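Side-chain contacts in peptidyl-tRNA hydrolase (Thermoplasma acidophilum, PDB 1RLK), which probably hydrolyses peptidyl-tRNAs that drop off the ribosome during protein synthesis, releasing an N-acyl amino acid and the tRNA: residues Ala8-Leu13 against Asp62-Ile67; Arg69-Asp72 against Val77-Ile80; Ile97-Asp102 against Asp108-Lys113; Ala25-Thr30 against Glu79-Arg84. All coordinates share one frame; numbering follows the deposited sequence.

Contact 1 (Ala8-Leu13 against Asp62-Ile67); sequences AVRKDL and DEIMEI
Ala8 and Arg10 meet Ile64 and Ile67 in a buried, apolar strand-on-helix contact, where helix 61-74 lies over the inner strand 3-10. The short strand and helix segments run nearly antiparallel, at 157°, and their axes come within 9.1 Å. Ala8 CB takes the end of the Ile67 side chain, CD1, at 3.7 Å. Next to it, Ile64 CD1 rests on the backbone, 3.6 Å from Ala8 O, an oxygen already used in the pairing with Ile97. Ile64 also crosses the aliphatic part of Arg10 at about a right angle, its CG1 3.6 Å from Arg10 CG. This is one layer of the PTH2 fold, a mixed four-stranded sheet with helices on both faces; Ile64 reaches Val58 and Ile97 on the two strands flanking 3-10. A bend at chi3 (61°) takes the Arg10 guanidinium out of the apolar patch to grip Asp12 side-on: NE meets the syn lone pair of Asp12 OD1 at 3.0 Å, while Arg10 NH2 approaches Asp12 OD2 from above the carboxylate plane. Leu13 CD2 lies 3.4 Å above the guanidinium plane, toward its rim, and Arg10 NH1 bonds to Ile94 O.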
loop_
_atom_site.group_PDB
_atom_site.type_symbol
_atom_site.label_atom_id
_atom_site.label_comp_id
_atom_site.label_asym_id
_atom_site.label_seq_id
_atom_site.Cartn_x
_atom_site.Cartn_y
_atom_site.Cartn_z
ATOM N N ALA A 8 -2.106 3.474 0.043
ATOM C CA ALA A 8 -2.634 4.626 0.748
ATOM C C ALA A 8 -1.473 5.447 1.279
ATOM O O ALA A 8 -0.633 4.922 2.009
ATOM C CB ALA A 8 -3.549 4.177 1.886
ATOM N N VAL A 9 -1.463 6.732 0.924
ATOM C CA VAL A 9 -0.353 7.644 1.118
ATOM C C VAL A 9 -0.745 8.709 2.129
ATOM O O VAL A 9 -1.816 9.287 2.022
ATOM C CB VAL A 9 -0.004 8.316 -0.212
ATOM C CG1 VAL A 9 1.157 9.302 -0.054
ATOM C CG2 VAL A 9 0.302 7.261 -1.252
ATOM N N ARG A 10 0.117 8.963 3.115
ATOM C CA ARG A 10 -0.069 10.071 4.069
ATOM C C ARG A 10 0.084 11.427 3.402
ATOM O O ARG A 10 1.061 11.652 2.680
ATOM C CB ARG A 10 0.938 9.983 5.231
ATOM C CG ARG A 10 0.619 8.918 6.242
ATOM C CD ARG A 10 1.643 8.819 7.391
ATOM N NE ARG A 10 1.727 10.059 8.169
ATOM C CZ ARG A 10 2.528 10.234 9.223
ATOM N NH1 ARG A 10 3.342 9.275 9.630
ATOM N NH2 ARG A 10 2.521 11.378 9.882
ATOM N N LYS A 11 -0.864 12.334 3.667
ATOM C CA LYS A 11 -0.852 13.679 3.087
ATOM C C LYS A 11 -0.262 14.721 4.044
ATOM O O LYS A 11 0.077 15.815 3.626
ATOM C CB LYS A 11 -2.262 14.103 2.627
ATOM C CG LYS A 11 -3.323 14.197 3.738
ATOM C CD LYS A 11 -4.553 15.061 3.356
ATOM C CE LYS A 11 -5.517 14.323 2.441
ATOM N NZ LYS A 11 -6.894 14.174 3.024
ATOM N N ASP A 12 -0.137 14.371 5.324
ATOM C CA ASP A 12 0.397 15.289 6.346
ATOM C C ASP A 12 1.931 15.370 6.435
ATOM O O ASP A 12 2.463 16.056 7.311
ATOM C CB ASP A 12 -0.174 14.930 7.734
ATOM C CG ASP A 12 0.233 13.542 8.208
ATOM O OD1 ASP A 12 0.645 12.716 7.374
ATOM O OD2 ASP A 12 0.159 13.167 9.399
ATOM N N LEU A 13 2.645 14.702 5.539
ATOM C CA LEU A 13 4.110 14.683 5.598
ATOM C C LEU A 13 4.821 15.672 4.671
ATOM O O LEU A 13 6.044 15.755 4.689
ATOM C CB LEU A 13 4.617 13.268 5.304
ATOM C CG LEU A 13 4.323 12.227 6.375
ATOM C CD1 LEU A 13 4.889 10.891 5.910
ATOM C CD2 LEU A 13 4.897 12.622 7.732
ATOM N N ASP A 62 -2.787 7.595 12.022
ATOM C CA ASP A 62 -3.916 6.806 12.519
ATOM C C ASP A 62 -4.680 6.107 11.399
ATOM O O ASP A 62 -5.061 4.942 11.531
ATOM C CB ASP A 62 -4.860 7.685 13.350
ATOM C CG ASP A 62 -4.299 7.989 14.732
ATOM O OD1 ASP A 62 -3.901 7.024 15.440
ATOM O OD2 ASP A 62 -4.204 9.161 15.182
ATOM N N GLU A 63 -4.882 6.786 10.282
ATOM C CA GLU A 63 -5.589 6.159 9.157
ATOM C C GLU A 63 -4.773 5.016 8.578
ATOM O O GLU A 63 -5.311 3.960 8.303
ATOM C CB GLU A 63 -5.912 7.168 8.047
ATOM C CG GLU A 63 -6.695 8.402 8.478
ATOM C CD GLU A 63 -8.051 8.082 9.068
ATOM O OE1 GLU A 63 -8.626 7.020 8.742
ATOM O OE2 GLU A 63 -8.542 8.913 9.874
ATOM N N ILE A 64 -3.472 5.231 8.391
ATOM C CA ILE A 64 -2.564 4.134 8.002
ATOM C C ILE A 64 -2.741 2.906 8.905
ATOM O O ILE A 64 -2.856 1.783 8.427
ATOM C CB ILE A 64 -1.084 4.605 8.055
ATOM C CG1 ILE A 64 -0.823 5.730 7.056
ATOM C CG2 ILE A 64 -0.125 3.444 7.787
ATOM C CD1 ILE A 64 -0.880 5.290 5.597
ATOM N N MET A 65 -2.776 3.126 10.215
ATOM C CA MET A 65 -2.831 2.013 11.169
ATOM C C MET A 65 -4.214 1.337 11.197
ATOM O O MET A 65 -4.340 0.129 11.452
ATOM C CB MET A 65 -2.420 2.513 12.562
ATOM C CG MET A 65 -0.986 3.065 12.624
ATOM S SD MET A 65 0.228 1.961 11.853
ATOM C CE MET A 65 0.025 0.540 12.768
ATOM N N GLU A 66 -5.250 2.100 10.873
ATOM C CA GLU A 66 -6.598 1.552 10.758
ATOM C C GLU A 66 -6.698 0.618 9.560
ATOM O O GLU A 66 -7.293 -0.435 9.640
ATOM C CB GLU A 66 -7.603 2.700 10.606
ATOM C CG GLU A 66 -9.048 2.256 10.566
ATOM C CD GLU A 66 -9.506 1.674 11.888
ATOM O OE1 GLU A 66 -8.902 1.998 12.942
ATOM O OE2 GLU A 66 -10.480 0.891 11.867
ATOM N N ILE A 67 -6.106 1.023 8.442
ATOM C CA ILE A 67 -6.040 0.206 7.236
ATOM C C ILE A 67 -5.306 -1.108 7.536
ATOM O O ILE A 67 -5.766 -2.208 7.202
ATOM C CB ILE A 67 -5.328 1.030 6.113
ATOM C CG1 ILE A 67 -6.262 2.126 5.600
ATOM C CG2 ILE A 67 -4.910 0.155 4.936
ATOM C CD1 ILE A 67 -5.572 3.202 4.792
#

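Contact 2 (Arg69-Asp72 against Val77-Ile80); sequences RMAD and VNEI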
loop_
_atom_site.group_PDB
_atom_site.type_symbol
_atom_site.label_atom_id
_atom_site.label_comp_id
_atom_site.label_asym_id
_atom_site.label_seq_id
_atom_site.Cartn_x
_atom_site.Cartn_y
_atom_site.Cartn_z
ATOM N N ARG A 69 -4.909 -2.542 10.434
ATOM C CA ARG A 69 -5.798 -3.365 11.269
ATOM C C ARG A 69 -6.793 -4.159 10.428
ATOM O O ARG A 69 -6.961 -5.370 10.618
ATOM C CB ARG A 69 -6.558 -2.511 12.294
ATOM C CG ARG A 69 -7.424 -3.344 13.255
ATOM C CD ARG A 69 -8.349 -2.534 14.157
ATOM N NE ARG A 69 -9.368 -1.790 13.409
ATOM C CZ ARG A 69 -10.416 -2.334 12.786
ATOM N NH1 ARG A 69 -10.632 -3.647 12.793
ATOM N NH2 ARG A 69 -11.280 -1.554 12.148
ATOM N N MET A 70 -7.450 -3.482 9.491
ATOM C CA MET A 70 -8.464 -4.140 8.667
ATOM C C MET A 70 -7.868 -5.154 7.718
ATOM O O MET A 70 -8.402 -6.235 7.555
ATOM C CB MET A 70 -9.259 -3.105 7.875
ATOM C CG MET A 70 -9.967 -2.107 8.743
ATOM S SD MET A 70 -11.337 -1.395 7.871
ATOM C CE MET A 70 -11.304 0.141 8.442
ATOM N N ALA A 71 -6.745 -4.811 7.097
ATOM C CA ALA A 71 -6.090 -5.722 6.178
ATOM C C ALA A 71 -5.676 -7.014 6.870
ATOM O O ALA A 71 -5.906 -8.091 6.353
ATOM C CB ALA A 71 -4.860 -5.048 5.537
ATOM N N ASP A 72 -5.040 -6.912 8.030
ATOM C CA ASP A 72 -4.636 -8.113 8.770
ATOM C C ASP A 72 -5.863 -8.958 9.116
ATOM O O ASP A 72 -5.858 -10.162 8.917
ATOM C CB ASP A 72 -3.859 -7.774 10.061
ATOM C CG ASP A 72 -2.452 -7.253 9.794
ATOM O OD1 ASP A 72 -1.836 -7.699 8.810
ATOM O OD2 ASP A 72 -1.891 -6.392 10.515
ATOM N N VAL A 77 -2.553 -9.237 2.174
ATOM C CA VAL A 77 -1.148 -8.816 2.136
ATOM C C VAL A 77 -1.055 -7.310 2.238
ATOM O O VAL A 77 -1.757 -6.577 1.531
ATOM C CB VAL A 77 -0.449 -9.282 0.832
ATOM C CG1 VAL A 77 0.947 -8.632 0.694
ATOM C CG2 VAL A 77 -0.364 -10.801 0.790
ATOM N N ASN A 78 -0.185 -6.834 3.123
ATOM C CA ASN A 78 0.018 -5.403 3.300
ATOM C C ASN A 78 1.410 -5.083 3.789
ATOM O O ASN A 78 2.040 -5.905 4.474
ATOM C CB ASN A 78 -1.020 -4.838 4.270
ATOM C CG ASN A 78 -0.851 -5.374 5.692
ATOM O OD1 ASN A 78 -0.208 -4.734 6.523
ATOM N ND2 ASN A 78 -1.435 -6.547 5.970
ATOM N N GLU A 79 1.897 -3.895 3.449
ATOM C CA GLU A 79 3.219 -3.467 3.877
ATOM C C GLU A 79 3.196 -2.003 4.222
ATOM O O GLU A 79 2.898 -1.158 3.365
ATOM C CB GLU A 79 4.244 -3.710 2.768
ATOM C CG GLU A 79 5.661 -3.314 3.143
ATOM C CD GLU A 79 6.340 -4.287 4.102
ATOM O OE1 GLU A 79 5.791 -5.395 4.400
ATOM O OE2 GLU A 79 7.453 -3.934 4.523
ATOM N N ILE A 80 3.500 -1.700 5.483
ATOM C CA ILE A 80 3.770 -0.353 5.915
ATOM C C ILE A 80 5.166 0.043 5.432
ATOM O O ILE A 80 6.132 -0.695 5.620
ATOM C CB ILE A 80 3.658 -0.254 7.451
ATOM C CG1 ILE A 80 2.178 -0.206 7.837
ATOM C CG2 ILE A 80 4.400 0.975 7.978
ATOM C CD1 ILE A 80 1.916 -0.365 9.308
#
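Ala71, on a late turn of helix 61-74, and Asn78, the first residue of strand 78-82, bring their CA atoms to 6.8 Å, the nearest approach of the two backbones. Only four residues separate the segments, so the chain leaves the helix and doubles back beneath it. The CB of Ala71 points at the strand and lies 3.8 Å from Asn78 ND2 and 4.0 Å from Asn78 CB. The strand entered here is an edge of the PTH2 sheet, held antiparallel to 94-103 through backbone bonds of Val77 with Gly100 and of Glu79 with Gly98; Ala71 and Asn78 both touch Leu99 on that neighbour. With chi1 at 66°, the amide of Asn78 stands between its own backbone N and carbonyl carbon and faces the helix. Its ND2 donates to Asp72 OD1 at 3.1 Å in a fairly straight bond (163°). The acceptor lies close to the amide plane, yet the donor comes from well above the carboxylate, the two planes being 60° apart. ND2 also bonds to Ile76 O, while Lys68 NZ joins Asn78 OD1 to Asp72 OD2, so both ends of this buried amide are satisfied. A leucine in its place has no polar end, and would probably leave Ile76 O without this donor and Lys68 and Asp72 each one partner short.

Contact 3 (Ile97-Asp102 against Asp108-Lys113); sequences IGLGPD and DKITGK
Leu99 and Thr111 reach toward each other tip to tip, Leu99 CD1 and Thr111 CG2 meeting at 3.6 Å. The same leucine methyl lies a looser 4.2 Å from Ile110 CG2, so one branch of one side chain carries the whole contact. In the PTH2 fold this is where helix 104-111 lies over the sheet strand that leads directly into it, 94-103, on the same face as helix 61-74. Thr111 has OG1 between its backbone N and carbonyl carbon (chi1 44°); there the hydroxyl bonds to Leu107 O within the helix, which leaves the methyl turned to the leucine and the polar end accounted for. Further out, helix 61-74 packs into the same apolar layer: Ile67 CG2 sits against Leu99 CD2 and Ile110 CG2, and Met70 and Met74 also lie against Ile110. Val6 on strand 3-10 touches Thr111 and pairs through its backbone with Leu99, holding the leucine's backbone in the sheet. The strand turns a corner at Pro101, which follows a cis peptide bond from Gly100, before the chain enters helix 104-111. Gly100 has a phi of 98° and a psi of -158°, angles at which any side chain would be jammed against the carbonyl O of Leu99. Asp102, just past the corner, pairs with Lys106 in the helix. Beyond Thr111, Gly112 N still bonds to Asp108 O at 3.0 Å.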
loop_
_atom_site.group_PDB
_atom_site.type_symbol
_atom_site.label_atom_id
_atom_site.label_comp_id
_atom_site.label_asym_id
_atom_site.label_seq_id
_atom_site.Cartn_x
_atom_site.Cartn_y
_atom_site.Cartn_z
ATOM N N ILE A 97 1.018 2.747 3.042
ATOM C CA ILE A 97 0.808 1.316 3.212
ATOM C C ILE A 97 0.273 0.711 1.922
ATOM O O ILE A 97 -0.657 1.248 1.317
ATOM C CB ILE A 97 -0.127 1.019 4.411
ATOM C CG1 ILE A 97 -0.299 -0.480 4.602
ATOM C CG2 ILE A 97 -1.490 1.675 4.246
ATOM C CD1 ILE A 97 -1.020 -0.839 5.895
ATOM N N GLY A 98 0.885 -0.376 1.480
ATOM C CA GLY A 98 0.408 -1.118 0.323
ATOM C C GLY A 98 -0.494 -2.272 0.724
ATOM O O GLY A 98 -0.298 -2.892 1.783
ATOM N N LEU A 99 -1.477 -2.562 -0.119
ATOM C CA LEU A 99 -2.399 -3.680 0.082
ATOM C C LEU A 99 -2.580 -4.471 -1.201
ATOM O O LEU A 99 -2.846 -3.895 -2.262
ATOM C CB LEU A 99 -3.791 -3.210 0.518
ATOM C CG LEU A 99 -3.963 -2.070 1.496
ATOM C CD1 LEU A 99 -5.423 -1.679 1.524
ATOM C CD2 LEU A 99 -3.506 -2.494 2.893
ATOM N N GLY A 100 -2.488 -5.791 -1.098
ATOM C CA GLY A 100 -2.799 -6.669 -2.210
ATOM C C GLY A 100 -1.570 -7.118 -2.977
ATOM O O GLY A 100 -0.458 -7.058 -2.437
ATOM N N PRO A 101 -1.742 -7.534 -4.230
ATOM C CA PRO A 101 -3.027 -7.458 -4.941
ATOM C C PRO A 101 -4.115 -8.389 -4.395
ATOM O O PRO A 101 -3.819 -9.442 -3.832
ATOM C CB PRO A 101 -2.661 -7.877 -6.362
ATOM C CG PRO A 101 -1.442 -8.764 -6.188
ATOM C CD PRO A 101 -0.697 -8.154 -5.060
ATOM N N ASP A 102 -5.366 -7.967 -4.544
ATOM C CA ASP A 102 -6.514 -8.766 -4.109
ATOM C C ASP A 102 -7.761 -8.409 -4.927
ATOM O O ASP A 102 -7.659 -7.739 -5.939
ATOM C CB ASP A 102 -6.761 -8.573 -2.606
ATOM C CG ASP A 102 -7.167 -9.869 -1.919
ATOM O OD1 ASP A 102 -8.132 -10.513 -2.392
ATOM O OD2 ASP A 102 -6.569 -10.341 -0.930
ATOM N N ASP A 108 -11.878 -2.458 -1.411
ATOM C CA ASP A 108 -12.709 -1.262 -1.247
ATOM C C ASP A 108 -13.384 -1.213 0.130
ATOM O O ASP A 108 -13.667 -0.145 0.642
ATOM C CB ASP A 108 -13.767 -1.185 -2.351
ATOM C CG ASP A 108 -13.170 -0.852 -3.723
ATOM O OD1 ASP A 108 -12.105 -0.201 -3.799
ATOM O OD2 ASP A 108 -13.705 -1.222 -4.784
ATOM N N LYS A 109 -13.623 -2.368 0.724
ATOM C CA LYS A 109 -14.128 -2.427 2.109
ATOM C C LYS A 109 -13.208 -1.732 3.106
ATOM O O LYS A 109 -13.655 -1.319 4.166
ATOM C CB LYS A 109 -14.337 -3.879 2.559
ATOM C CG LYS A 109 -15.349 -4.638 1.762
ATOM C CD LYS A 109 -15.590 -6.022 2.323
ATOM C CE LYS A 109 -16.663 -6.732 1.518
ATOM N NZ LYS A 109 -16.617 -8.210 1.646
ATOM N N ILE A 110 -11.923 -1.620 2.766
ATOM C CA ILE A 110 -10.911 -1.005 3.642
ATOM C C ILE A 110 -10.580 0.434 3.256
ATOM O O ILE A 110 -10.537 1.310 4.116
ATOM C CB ILE A 110 -9.616 -1.858 3.598
ATOM C CG1 ILE A 110 -9.889 -3.253 4.131
ATOM C CG2 ILE A 110 -8.482 -1.217 4.423
ATOM C CD1 ILE A 110 -8.735 -4.215 3.953
ATOM N N THR A 111 -10.324 0.663 1.961
ATOM C CA THR A 111 -9.819 1.946 1.458
ATOM C C THR A 111 -10.803 2.812 0.630
ATOM O O THR A 111 -10.477 3.938 0.290
ATOM C CB THR A 111 -8.545 1.732 0.602
ATOM O OG1 THR A 111 -8.724 0.622 -0.290
ATOM C CG2 THR A 111 -7.342 1.340 1.512
ATOM N N GLY A 112 -11.978 2.292 0.310
ATOM C CA GLY A 112 -12.923 2.993 -0.556
ATOM C C GLY A 112 -13.321 4.379 -0.099
ATOM O O GLY A 112 -13.675 5.236 -0.910
ATOM N N LYS A 113 -13.212 4.607 1.206
ATOM C CA LYS A 113 -13.654 5.842 1.861
ATOM C C LYS A 113 -12.692 6.989 1.622
ATOM O O LYS A 113 -13.063 8.177 1.728
ATOM C CB LYS A 113 -13.833 5.600 3.374
ATOM C CG LYS A 113 -12.865 4.543 4.010
ATOM C CD LYS A 113 -13.189 3.039 3.749
ATOM C CE LYS A 113 -14.597 2.737 3.198
ATOM N NZ LYS A 113 -14.612 1.425 2.504
#

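Contact 4 (Ala25-Thr30 against Glu79-Arg84); sequences AHAAVT and EIVQDR. With SO4 (sulfate ion), chain B.
Glu79 holds its CG anti to the backbone N (chi1 -179°) and then bends at chi2 (75°), which lays the chain across Thr30 at about a right angle. Thr30 in turn has CG2 anti to its own N, so the methyl is what meets the glutamate, 3.4 Å from Glu79 CD. The Thr30 hydroxyl, OG1, turns back to His26 O in a weak bond. The Glu79 carboxylate finds its strong partner elsewhere, through OE1, in Arg34 one turn further along helix 17-38. An alanine in place of Glu79 lacks the carboxylate arm, and would probably leave Arg34 without its salt-bridge mate and a gap beside the Thr30 methyl. Two residues along the strand, Val81 splits its branches between helix residues: CG2 lies 3.5 Å from Ala27 CA, and CG1 is 3.8 Å from His26 CB. The small Ala27 lets the backbones close in, the segment axes passing 8.3 Å apart at 141°. Further along the chain, Arg84 curls round a sulfate, probably from the crystallisation liquor. Sulfate O3 is gripped twice, by Arg84 NE at 2.7 Å and by Arg84 N at 3.1 Å, while Arg84 NH2 reaches O4 at 3.3 Å. Asp83, alongside, is salt-bridged to Lys19. Helix 17-38 thus covers the edge strand of the mixed PTH2 sheet, with the sulfate held beside the end of that strand.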
loop_
_atom_site.group_PDB
_atom_site.type_symbol
_atom_site.label_atom_id
_atom_site.label_comp_id
_atom_site.label_asym_id
_atom_site.label_seq_id
_atom_site.Cartn_x
_atom_site.Cartn_y
_atom_site.Cartn_z
ATOM N N ALA A 25 5.953 3.253 -4.931
ATOM C CA ALA A 25 6.716 2.171 -5.556
ATOM C C ALA A 25 7.319 1.193 -4.532
ATOM O O ALA A 25 7.358 -0.016 -4.784
ATOM C CB ALA A 25 7.824 2.731 -6.478
ATOM N N HIS A 26 7.793 1.703 -3.399
ATOM C CA HIS A 26 8.308 0.846 -2.321
ATOM C C HIS A 26 7.207 -0.103 -1.873
ATOM O O HIS A 26 7.434 -1.315 -1.808
ATOM C CB HIS A 26 8.779 1.637 -1.101
ATOM C CG HIS A 26 9.951 2.522 -1.363
ATOM N ND1 HIS A 26 10.391 3.463 -0.458
ATOM C CD2 HIS A 26 10.775 2.610 -2.432
ATOM C CE1 HIS A 26 11.444 4.086 -0.958
ATOM N NE2 HIS A 26 11.692 3.592 -2.158
ATOM N N ALA A 27 6.011 0.439 -1.595
ATOM C CA ALA A 27 4.895 -0.387 -1.133
ATOM C C ALA A 27 4.541 -1.452 -2.156
ATOM O O ALA A 27 4.289 -2.613 -1.808
ATOM C CB ALA A 27 3.693 0.477 -0.814
ATOM N N ALA A 28 4.538 -1.059 -3.428
ATOM C CA ALA A 28 4.085 -1.918 -4.505
ATOM C C ALA A 28 5.056 -3.064 -4.734
ATOM O O ALA A 28 4.630 -4.191 -4.978
ATOM C CB ALA A 28 3.915 -1.109 -5.794
ATOM N N VAL A 29 6.355 -2.772 -4.654
ATOM C CA VAL A 29 7.389 -3.780 -4.818
ATOM C C VAL A 29 7.317 -4.838 -3.717
ATOM O O VAL A 29 7.316 -6.041 -3.998
ATOM C CB VAL A 29 8.791 -3.129 -4.863
ATOM C CG1 VAL A 29 9.889 -4.178 -4.709
ATOM C CG2 VAL A 29 8.951 -2.355 -6.185
ATOM N N THR A 30 7.211 -4.394 -2.471
ATOM C CA THR A 30 7.197 -5.348 -1.374
ATOM C C THR A 30 5.928 -6.209 -1.431
ATOM O O THR A 30 5.999 -7.426 -1.276
ATOM C CB THR A 30 7.318 -4.630 -0.036
ATOM O OG1 THR A 30 8.560 -3.918 0.017
ATOM C CG2 THR A 30 7.372 -5.637 1.127
ATOM N N GLU A 79 1.897 -3.895 3.449
ATOM C CA GLU A 79 3.219 -3.467 3.877
ATOM C C GLU A 79 3.196 -2.003 4.222
ATOM O O GLU A 79 2.898 -1.158 3.365
ATOM C CB GLU A 79 4.244 -3.710 2.768
ATOM C CG GLU A 79 5.661 -3.314 3.143
ATOM C CD GLU A 79 6.340 -4.287 4.102
ATOM O OE1 GLU A 79 5.791 -5.395 4.400
ATOM O OE2 GLU A 79 7.453 -3.934 4.523
ATOM N N ILE A 80 3.500 -1.700 5.483
ATOM C CA ILE A 80 3.770 -0.353 5.915
ATOM C C ILE A 80 5.166 0.043 5.432
ATOM O O ILE A 80 6.132 -0.695 5.620
ATOM C CB ILE A 80 3.658 -0.254 7.451
ATOM C CG1 ILE A 80 2.178 -0.206 7.837
ATOM C CG2 ILE A 80 4.400 0.975 7.978
ATOM C CD1 ILE A 80 1.916 -0.365 9.308
ATOM N N VAL A 81 5.258 1.217 4.822
ATOM C CA VAL A 81 6.486 1.670 4.221
ATOM C C VAL A 81 7.037 2.811 5.048
ATOM O O VAL A 81 6.299 3.714 5.439
ATOM C CB VAL A 81 6.250 2.103 2.754
ATOM C CG1 VAL A 81 7.432 2.917 2.224
ATOM C CG2 VAL A 81 6.002 0.874 1.896
ATOM N N GLN A 82 8.332 2.760 5.295
ATOM C CA GLN A 82 9.051 3.800 6.024
ATOM C C GLN A 82 10.199 4.310 5.162
ATOM O O GLN A 82 10.905 3.508 4.565
ATOM C CB GLN A 82 9.612 3.239 7.346
ATOM C CG GLN A 82 8.528 2.753 8.317
ATOM C CD GLN A 82 9.074 2.065 9.578
ATOM O OE1 GLN A 82 9.631 2.717 10.466
ATOM N NE2 GLN A 82 8.879 0.767 9.664
ATOM N N ASP A 83 10.392 5.629 5.110
ATOM C CA ASP A 83 11.520 6.201 4.387
ATOM C C ASP A 83 12.812 6.056 5.194
ATOM O O ASP A 83 12.829 5.371 6.220
ATOM C CB ASP A 83 11.239 7.659 3.923
ATOM C CG ASP A 83 11.166 8.677 5.056
ATOM O OD1 ASP A 83 11.579 8.402 6.203
ATOM O OD2 ASP A 83 10.706 9.820 4.861
ATOM N N ARG A 84 13.892 6.665 4.714
ATOM C CA ARG A 84 15.183 6.582 5.401
ATOM C C ARG A 84 15.154 7.511 6.614
ATOM O O ARG A 84 14.408 8.482 6.659
ATOM C CB ARG A 84 16.374 6.892 4.454
ATOM C CG ARG A 84 16.455 8.324 3.873
ATOM C CD ARG A 84 17.447 8.513 2.665
ATOM N NE ARG A 84 16.775 8.605 1.351
ATOM C CZ ARG A 84 17.207 9.317 0.297
ATOM N NH1 ARG A 84 18.356 9.987 0.320
ATOM N NH2 ARG A 84 16.493 9.322 -0.824
HETATM S S SO4 B . 13.620 7.059 0.813
HETATM O O1 SO4 B . 13.006 5.847 1.359
HETATM O O2 SO4 B . 12.606 7.886 0.171
HETATM O O3 SO4 B . 14.195 7.890 1.863
HETATM O O4 SO4 B . 14.639 6.682 -0.167
#

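In the fold
Contacts 1, 2 and 3 lie on one face of the sheet and contact 4 on the other. Helix 61-74 serves both contact 1 and contact 2, and Ile67 of contact 1 runs into the leucine and isoleucine of contact 3, making one continuous apolar layer. Strand 78-82 is shared by contacts 2 and 4: Asn78 turns to one face, Glu79 to the other. Backbone pairing of 77-80 with 97-102 ties contacts 2 and 3 together. Contacts 1 and 3 are buried and apolar, held by van der Waals packing without a hydrogen bond between their segments; contact 2 adds a buried amide meeting an exposed carboxylate; contact 4, partly buried, grades from alanine-valine packing to charged groups and a bound anion.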